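Local structure of cytochrome c552 (Thermochromatium tepidum, 5ZE8) at residues G394-V398 with S431-I435; K145-G149 with D230-N234; L321-L325 with Q337-P343. The protein carries five c-type hemes and probably transfers electrons at low potential in a thermophilic purple sulfur photosynthetic bacterium. All blocks are in the same frame, centred on the assembly; numbering follows the deposited sequence.

Overall arrangement
Contacts 1 and 3 both reach one antiparallel sheet and are partly buried, whereas contact 2 is a surface contact beside a heme. Contacts 1 and 3 adjoin: their centres are about 17 Å apart, strands 397-405 and 320-328 are neighbours, and V398 CG1 packs 3.9 Å from L325 CD1. Contact 2 lies across the chain's centre from contact 1, with centres about 47 Å apart, and its centre is about 34 Å from that of contact 3. Contact 1 is mostly backbone pairing of two strands, with a bulge and an out-of-plane bond near its end; contact 3 extends a strand pair through an asparagine amide, with a water tying a lysine to the loop; contact 2 relies on a tyrosine hydroxyl and an arginine over the porphyrin.

Contact 1 (G394-V398 with S431-I435); sequences GVALV and SEKPI
E432 is the first residue of 431-435 to meet 394-398 closely, its OE2 lying 4.0 Å from L397 CD2 and its CA 3.5 Å from V398 O in a CA-H...O contact. The main partner of this carboxylate is R399, through a salt bridge. K433 follows and forms an antiparallel hydrogen-bonded pair with V398: K433 N reaches V398 O at 2.9 Å, and V398 N returns to K433 O at 3.0 Å. The end of the K433 chain leads away, where NZ is hydrogen-bonded to L289 O. P434 and L397 make the next, non-hydrogen-bonded pair. Their side chains lie side by side on one face of the sheet, and with CG of L397 anti to the backbone N (chi1 179°) the CD1 methyl comes 3.7 Å from P434 CD. I435 ends the chain. Its N donates to A396 O at 2.9 Å from well above the carbonyl plane (52° out), so this bond departs from regular strand geometry. I435 CG1 meets V395 CG1 at 4.0 Å and V398 CG2 at 4.1 Å, and I298 also touches this isoleucine. A396 and L397 both face Y328, which defines a classic beta bulge between this chain segment and strand 320-328.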
# COMPACT_ATOMS: atom_id res chain seq x y z
N GLY A 394 -34.15 -13.98 -23.36
CA GLY A 394 -34.61 -13.93 -22.00
C GLY A 394 -33.93 -12.96 -21.06
O GLY A 394 -34.29 -12.86 -19.89
N VAL A 395 -32.95 -12.26 -21.56
CA VAL A 395 -32.12 -11.40 -20.65
C VAL A 395 -32.92 -10.15 -20.31
O VAL A 395 -33.31 -9.42 -21.23
CB VAL A 395 -30.77 -11.00 -21.29
CG1 VAL A 395 -30.02 -10.04 -20.37
CG2 VAL A 395 -29.92 -12.23 -21.61
N ALA A 396 -33.13 -9.95 -19.00
CA ALA A 396 -33.79 -8.82 -18.42
C ALA A 396 -32.79 -7.85 -17.75
O ALA A 396 -33.08 -6.67 -17.63
CB ALA A 396 -34.87 -9.29 -17.47
N LEU A 397 -31.61 -8.35 -17.32
CA LEU A 397 -30.66 -7.51 -16.55
C LEU A 397 -29.25 -7.96 -16.91
O LEU A 397 -29.01 -9.14 -16.94
CB LEU A 397 -30.85 -7.80 -15.10
CG LEU A 397 -29.95 -7.07 -14.14
CD1 LEU A 397 -30.17 -5.55 -14.34
CD2 LEU A 397 -30.30 -7.49 -12.73
N VAL A 398 -28.34 -7.00 -17.11
CA VAL A 398 -26.89 -7.30 -17.24
C VAL A 398 -26.25 -6.54 -16.06
O VAL A 398 -26.54 -5.35 -15.85
CB VAL A 398 -26.34 -6.85 -18.57
CG1 VAL A 398 -24.88 -7.12 -18.69
CG2 VAL A 398 -27.00 -7.59 -19.75
N SER A 431 -22.37 -2.01 -11.69
CA SER A 431 -23.17 -1.31 -12.68
C SER A 431 -24.22 -2.28 -13.19
O SER A 431 -23.88 -3.40 -13.55
CB SER A 431 -22.34 -0.78 -13.79
OG SER A 431 -23.04 0.11 -14.64
N GLU A 432 -25.48 -1.80 -13.23
CA GLU A 432 -26.64 -2.61 -13.71
C GLU A 432 -27.27 -1.93 -14.89
O GLU A 432 -27.42 -0.69 -14.88
CB GLU A 432 -27.72 -2.73 -12.65
CG GLU A 432 -27.42 -3.81 -11.57
CD GLU A 432 -28.58 -4.07 -10.64
OE1 GLU A 432 -29.42 -3.11 -10.48
OE2 GLU A 432 -28.63 -5.15 -10.01
N LYS A 433 -27.59 -2.69 -15.91
CA LYS A 433 -28.44 -2.19 -16.99
C LYS A 433 -29.67 -3.08 -17.20
O LYS A 433 -29.51 -4.27 -17.45
CB LYS A 433 -27.62 -1.99 -18.27
CG LYS A 433 -26.60 -0.88 -18.17
CD LYS A 433 -27.27 0.51 -18.03
CE LYS A 433 -26.27 1.66 -17.98
NZ LYS A 433 -25.24 1.47 -16.90
N PRO A 434 -30.90 -2.55 -16.98
CA PRO A 434 -32.05 -3.30 -17.55
C PRO A 434 -32.22 -3.37 -19.03
O PRO A 434 -31.99 -2.40 -19.72
CB PRO A 434 -33.24 -2.65 -16.82
CG PRO A 434 -32.76 -2.77 -15.43
CD PRO A 434 -31.30 -2.24 -15.57
N ILE A 435 -32.65 -4.54 -19.50
CA ILE A 435 -32.77 -4.84 -20.93
C ILE A 435 -34.27 -4.99 -21.21
O ILE A 435 -34.97 -5.77 -20.55
CB ILE A 435 -32.11 -6.18 -21.27
CG1 ILE A 435 -30.64 -6.15 -20.84
CG2 ILE A 435 -32.22 -6.51 -22.75
CD1 ILE A 435 -29.78 -5.04 -21.41
OXT ILE A 435 -34.73 -4.32 -22.12

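Contact 2 (K145-G149 with D230-N234); sequences KLRYG and DQRDN. With HEC (heme c), chain C.
Y148 and D233 are joined by the one hydrogen bond across this contact, D233 N to Y148 OH at 2.9 Å and almost straight (177°). CG of Y148 stands beside its own backbone N (chi1 -69°), a turn that sends the ring toward 230-234 with its hydroxyl at the D233 amide. This is the tightly packed part: Y148 is buried, its CE1 is 3.4 Å from Q231 O, and its CD1 lies 3.7 Å from the heme carbon CBC. R232, extended from CG to NE, lays one face of its guanidinium over the porphyrin near the CHC bridge, where NH2 is 3.5 Å from heme C4B and NH1 is 3.4 Å from heme CBB. The other side is looser and partly exposed. There L146 crosses D233 at about a right angle, and one methyl, L146 CD1, meets D233 OD2 at 3.6 Å. The D233 carboxylate is steadied from within its own segment, Q231 NE2 reaching the syn lone pair of D233 OD1 at 2.7 Å. Y148, Q231 and R232 all line this heme pocket. Because the hydroxyl accepts from a backbone amide, the phenol ring is anchored at its far end, and the positive guanidinium could, taken alone, tend to favour the reduced state of this heme.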
# COMPACT_ATOMS: atom_id res chain seq x y z
N LYS A 145 23.70 -1.44 -5.56
CA LYS A 145 23.14 -2.18 -4.39
C LYS A 145 21.80 -1.53 -4.04
O LYS A 145 21.72 -0.35 -4.02
CB LYS A 145 24.10 -2.21 -3.20
CG LYS A 145 25.41 -3.00 -3.48
CD LYS A 145 25.25 -4.22 -4.38
CE LYS A 145 26.51 -5.07 -4.40
NZ LYS A 145 27.71 -4.30 -4.83
N LEU A 146 20.79 -2.33 -3.87
CA LEU A 146 19.43 -1.78 -3.48
C LEU A 146 19.42 -1.55 -1.98
O LEU A 146 19.83 -2.40 -1.25
CB LEU A 146 18.28 -2.68 -3.94
CG LEU A 146 18.05 -2.77 -5.45
CD1 LEU A 146 16.62 -3.04 -5.84
CD2 LEU A 146 18.40 -1.48 -6.12
N ARG A 147 18.97 -0.39 -1.57
CA ARG A 147 18.95 0.07 -0.20
C ARG A 147 17.44 0.31 0.04
O ARG A 147 16.88 1.25 -0.48
CB ARG A 147 19.64 1.42 -0.07
CG ARG A 147 21.08 1.53 -0.52
CD ARG A 147 21.51 2.96 -0.29
NE ARG A 147 21.04 3.96 -1.29
CZ ARG A 147 21.78 5.02 -1.66
NH1 ARG A 147 22.99 5.23 -1.11
NH2 ARG A 147 21.39 5.85 -2.61
N TYR A 148 16.82 -0.47 0.92
CA TYR A 148 15.35 -0.33 1.12
C TYR A 148 15.02 0.37 2.41
O TYR A 148 15.76 0.34 3.39
CB TYR A 148 14.79 -1.75 1.21
CG TYR A 148 14.82 -2.56 -0.06
CD1 TYR A 148 14.31 -2.10 -1.24
CD2 TYR A 148 15.28 -3.83 -0.03
CE1 TYR A 148 14.29 -2.88 -2.37
CE2 TYR A 148 15.30 -4.60 -1.18
CZ TYR A 148 14.81 -4.11 -2.33
OH TYR A 148 14.76 -4.90 -3.46
N GLY A 149 13.89 1.05 2.39
CA GLY A 149 13.29 1.59 3.57
C GLY A 149 14.17 2.58 4.25
O GLY A 149 14.70 3.46 3.56
N ASP A 230 8.99 2.61 -3.42
CA ASP A 230 9.46 2.76 -4.87
C ASP A 230 9.48 1.39 -5.51
O ASP A 230 8.77 1.14 -6.52
CB ASP A 230 10.81 3.48 -4.93
CG ASP A 230 11.40 3.54 -6.27
OD1 ASP A 230 10.78 3.23 -7.24
OD2 ASP A 230 12.62 3.80 -6.35
N GLN A 231 10.21 0.46 -4.90
CA GLN A 231 10.46 -0.83 -5.60
C GLN A 231 10.91 -1.85 -4.59
O GLN A 231 11.47 -1.48 -3.58
CB GLN A 231 11.48 -0.65 -6.73
CG GLN A 231 11.56 -1.81 -7.70
CD GLN A 231 12.21 -1.55 -9.06
OE1 GLN A 231 12.09 -0.47 -9.66
NE2 GLN A 231 12.88 -2.57 -9.58
N ARG A 232 10.56 -3.12 -4.83
CA ARG A 232 11.27 -4.18 -4.17
C ARG A 232 11.42 -5.28 -5.12
O ARG A 232 10.44 -5.63 -5.81
CB ARG A 232 10.46 -4.62 -2.93
CG ARG A 232 10.95 -5.98 -2.40
CD ARG A 232 10.34 -6.41 -1.10
NE ARG A 232 10.79 -7.76 -0.73
CZ ARG A 232 9.99 -8.77 -0.36
NH1 ARG A 232 10.56 -9.92 -0.06
NH2 ARG A 232 8.66 -8.67 -0.34
N ASP A 233 12.65 -5.85 -5.19
CA ASP A 233 12.96 -6.90 -6.16
C ASP A 233 13.21 -8.19 -5.44
O ASP A 233 13.52 -8.23 -4.24
CB ASP A 233 14.22 -6.59 -6.92
CG ASP A 233 14.09 -5.44 -7.89
OD1 ASP A 233 13.03 -4.87 -8.14
OD2 ASP A 233 15.19 -5.08 -8.46
N ASN A 234 13.00 -9.27 -6.18
CA ASN A 234 13.39 -10.57 -5.70
C ASN A 234 14.91 -10.71 -5.88
O ASN A 234 15.60 -9.78 -6.33
CB ASN A 234 12.51 -11.67 -6.31
CG ASN A 234 12.98 -12.14 -7.68
OD1 ASN A 234 13.94 -11.63 -8.23
ND2 ASN A 234 12.28 -13.12 -8.21
FE HEC C . 6.45 -5.95 2.54
CHA HEC C . 3.10 -5.31 2.02
CHB HEC C . 5.68 -9.17 3.28
CHC HEC C . 9.71 -6.69 2.73
CHD HEC C . 7.22 -2.74 1.80
NA HEC C . 4.82 -7.05 2.62
C1A HEC C . 3.48 -6.60 2.39
C2A HEC C . 2.57 -7.71 2.37
C3A HEC C . 3.28 -8.79 2.68
C4A HEC C . 4.64 -8.39 2.82
CMA HEC C . 2.80 -10.20 2.80
CAA HEC C . 1.09 -7.63 2.22
CBA HEC C . 0.51 -7.22 3.60
CGA HEC C . -0.97 -7.03 3.70
O1A HEC C . -1.58 -6.79 4.81
O2A HEC C . -1.72 -7.08 2.67
NB HEC C . 7.47 -7.64 3.02
C1B HEC C . 6.99 -8.82 3.36
C2B HEC C . 8.07 -9.67 3.76
C3B HEC C . 9.26 -9.05 3.56
C4B HEC C . 8.85 -7.71 3.05
CMB HEC C . 7.86 -11.07 4.23
CAB HEC C . 10.65 -9.49 3.74
CBB HEC C . 10.97 -10.78 3.25
NC HEC C . 8.13 -4.93 2.29
C1C HEC C . 9.46 -5.40 2.34
C2C HEC C . 10.40 -4.38 2.05
C3C HEC C . 9.69 -3.22 1.84
C4C HEC C . 8.29 -3.59 2.01
CMC HEC C . 11.88 -4.53 2.07
CAC HEC C . 10.19 -1.87 1.52
CBC HEC C . 11.03 -1.79 0.38
ND HEC C . 5.40 -4.37 2.09
C1D HEC C . 5.85 -3.11 1.85
C2D HEC C . 4.78 -2.20 1.51
C3D HEC C . 3.66 -2.91 1.51
C4D HEC C . 4.04 -4.28 1.87
CMD HEC C . 4.96 -0.76 1.15
CAD HEC C . 2.23 -2.41 1.23
CBD HEC C . 2.00 -2.68 -0.22
CGD HEC C . 0.60 -2.32 -0.70
O1D HEC C . -0.17 -1.67 -0.04
O2D HEC C . 0.19 -2.77 -1.82

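Contact 3 (L321-L325 with Q337-P343); sequences LYLKL and QNAADHP
L325 N donates to N338 OD1 at 2.8 Å, the shortest polar bond between the segments, and the hydrogen points straight at its acceptor (179°). The same amide group works from its other end: N338 ND2 binds L323 O at 3.0 Å and has a second acceptor in D347. N338 N adds a backbone bond to L325 O, also 3.0 Å. CG of N338 sits between its backbone N and carbonyl carbon (chi1 64°), which turns the amide back onto 321-325. This carries the antiparallel pairing of strands 320-328 and 334-337 one step past the end of the shorter strand, with a side chain standing in for backbone, in a sheet where strand 320-328 also pairs with strands 351-357 and 397-405. K324, bent at chi2, chi3 and chi4, curls toward the loop, and its NZ reaches a water 2.9 Å away. That water also accepts from Q337 NE2 and donates to A340 O, while Q337 NE2 bonds A339 O at 2.9 Å. Farther along, the rings of Y322 and H342 meet obliquely, with centroids 4.7 Å apart and planes at 54°. P343 CG packs on Y322 CB at 3.8 Å. H342 is the N-cap residue of helix 343-346, its ND1 hydrogen-bonded to the backbone N of S344.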
# COMPACT_ATOMS: atom_id res chain seq x y z
N LEU A 321 -7.48 -7.72 -9.19
CA LEU A 321 -8.92 -7.49 -9.38
C LEU A 321 -9.48 -8.47 -10.36
O LEU A 321 -8.75 -9.06 -11.20
CB LEU A 321 -9.18 -6.13 -10.02
CG LEU A 321 -8.23 -4.97 -9.80
CD1 LEU A 321 -8.57 -3.75 -10.65
CD2 LEU A 321 -8.21 -4.64 -8.33
N TYR A 322 -10.80 -8.61 -10.32
CA TYR A 322 -11.45 -9.35 -11.39
C TYR A 322 -12.83 -8.81 -11.62
O TYR A 322 -13.41 -8.31 -10.68
CB TYR A 322 -11.50 -10.84 -11.13
CG TYR A 322 -12.21 -11.39 -9.93
CD1 TYR A 322 -13.58 -11.56 -9.92
CD2 TYR A 322 -11.55 -11.72 -8.74
CE1 TYR A 322 -14.24 -12.07 -8.81
CE2 TYR A 322 -12.18 -12.28 -7.65
CZ TYR A 322 -13.55 -12.41 -7.67
OH TYR A 322 -14.20 -12.92 -6.58
N LEU A 323 -13.29 -8.93 -12.89
CA LEU A 323 -14.58 -8.48 -13.34
C LEU A 323 -15.50 -9.69 -13.44
O LEU A 323 -15.14 -10.66 -14.03
CB LEU A 323 -14.48 -7.84 -14.70
CG LEU A 323 -15.81 -7.70 -15.46
CD1 LEU A 323 -16.69 -6.63 -14.74
CD2 LEU A 323 -15.52 -7.27 -16.83
N LYS A 324 -16.67 -9.62 -12.84
CA LYS A 324 -17.76 -10.56 -13.10
C LYS A 324 -18.88 -9.83 -13.84
O LYS A 324 -19.39 -8.88 -13.33
CB LYS A 324 -18.30 -11.10 -11.83
CG LYS A 324 -17.32 -11.93 -11.06
CD LYS A 324 -17.12 -13.33 -11.67
CE LYS A 324 -18.29 -14.29 -11.45
NZ LYS A 324 -18.58 -14.53 -10.04
N LEU A 325 -19.26 -10.34 -14.98
CA LEU A 325 -20.33 -9.80 -15.78
C LEU A 325 -21.34 -10.91 -16.00
O LEU A 325 -21.01 -12.00 -16.47
CB LEU A 325 -19.88 -9.26 -17.14
CG LEU A 325 -20.83 -8.52 -18.07
CD1 LEU A 325 -21.21 -7.21 -17.35
CD2 LEU A 325 -20.18 -8.23 -19.42
N GLN A 337 -22.59 -15.82 -18.15
CA GLN A 337 -21.58 -15.21 -17.27
C GLN A 337 -20.28 -15.19 -18.00
O GLN A 337 -19.93 -16.15 -18.71
CB GLN A 337 -21.33 -16.07 -16.07
CG GLN A 337 -22.31 -15.93 -15.00
CD GLN A 337 -22.03 -16.76 -13.76
OE1 GLN A 337 -22.96 -17.01 -12.99
NE2 GLN A 337 -20.76 -17.10 -13.49
N ASN A 338 -19.46 -14.20 -17.78
CA ASN A 338 -18.18 -14.12 -18.49
C ASN A 338 -17.24 -15.22 -18.01
O ASN A 338 -16.36 -15.67 -18.80
CB ASN A 338 -17.48 -12.73 -18.28
CG ASN A 338 -17.07 -12.47 -16.85
OD1 ASN A 338 -17.88 -12.62 -15.91
ND2 ASN A 338 -15.76 -12.07 -16.64
N ALA A 339 -17.37 -15.59 -16.77
CA ALA A 339 -16.48 -16.46 -16.09
C ALA A 339 -17.34 -17.25 -15.21
O ALA A 339 -18.06 -16.71 -14.33
CB ALA A 339 -15.44 -15.70 -15.28
N ALA A 340 -17.31 -18.56 -15.47
CA ALA A 340 -18.10 -19.49 -14.73
C ALA A 340 -17.70 -19.45 -13.29
O ALA A 340 -18.56 -19.25 -12.44
CB ALA A 340 -18.00 -20.89 -15.29
N ASP A 341 -16.40 -19.64 -13.03
CA ASP A 341 -15.79 -19.51 -11.71
C ASP A 341 -14.84 -18.25 -11.73
O ASP A 341 -15.31 -17.12 -11.93
CB ASP A 341 -14.96 -20.77 -11.35
CG ASP A 341 -15.70 -22.08 -11.53
OD1 ASP A 341 -16.59 -22.16 -12.42
OD2 ASP A 341 -15.35 -23.07 -10.83
N HIS A 342 -13.55 -18.44 -11.45
CA HIS A 342 -12.60 -17.28 -11.27
C HIS A 342 -12.10 -16.89 -12.65
O HIS A 342 -11.63 -17.77 -13.41
CB HIS A 342 -11.45 -17.67 -10.38
CG HIS A 342 -10.69 -16.50 -9.82
ND1 HIS A 342 -9.82 -15.76 -10.58
CD2 HIS A 342 -10.62 -16.01 -8.57
CE1 HIS A 342 -9.27 -14.82 -9.83
NE2 HIS A 342 -9.77 -14.92 -8.61
N PRO A 343 -12.15 -15.60 -12.98
CA PRO A 343 -11.68 -15.13 -14.23
C PRO A 343 -10.25 -15.46 -14.54
O PRO A 343 -9.92 -15.57 -15.70
CB PRO A 343 -11.94 -13.61 -14.18
CG PRO A 343 -13.11 -13.53 -13.23
CD PRO A 343 -12.78 -14.50 -12.20
O HOH W 1 -19.72 -17.07 -10.73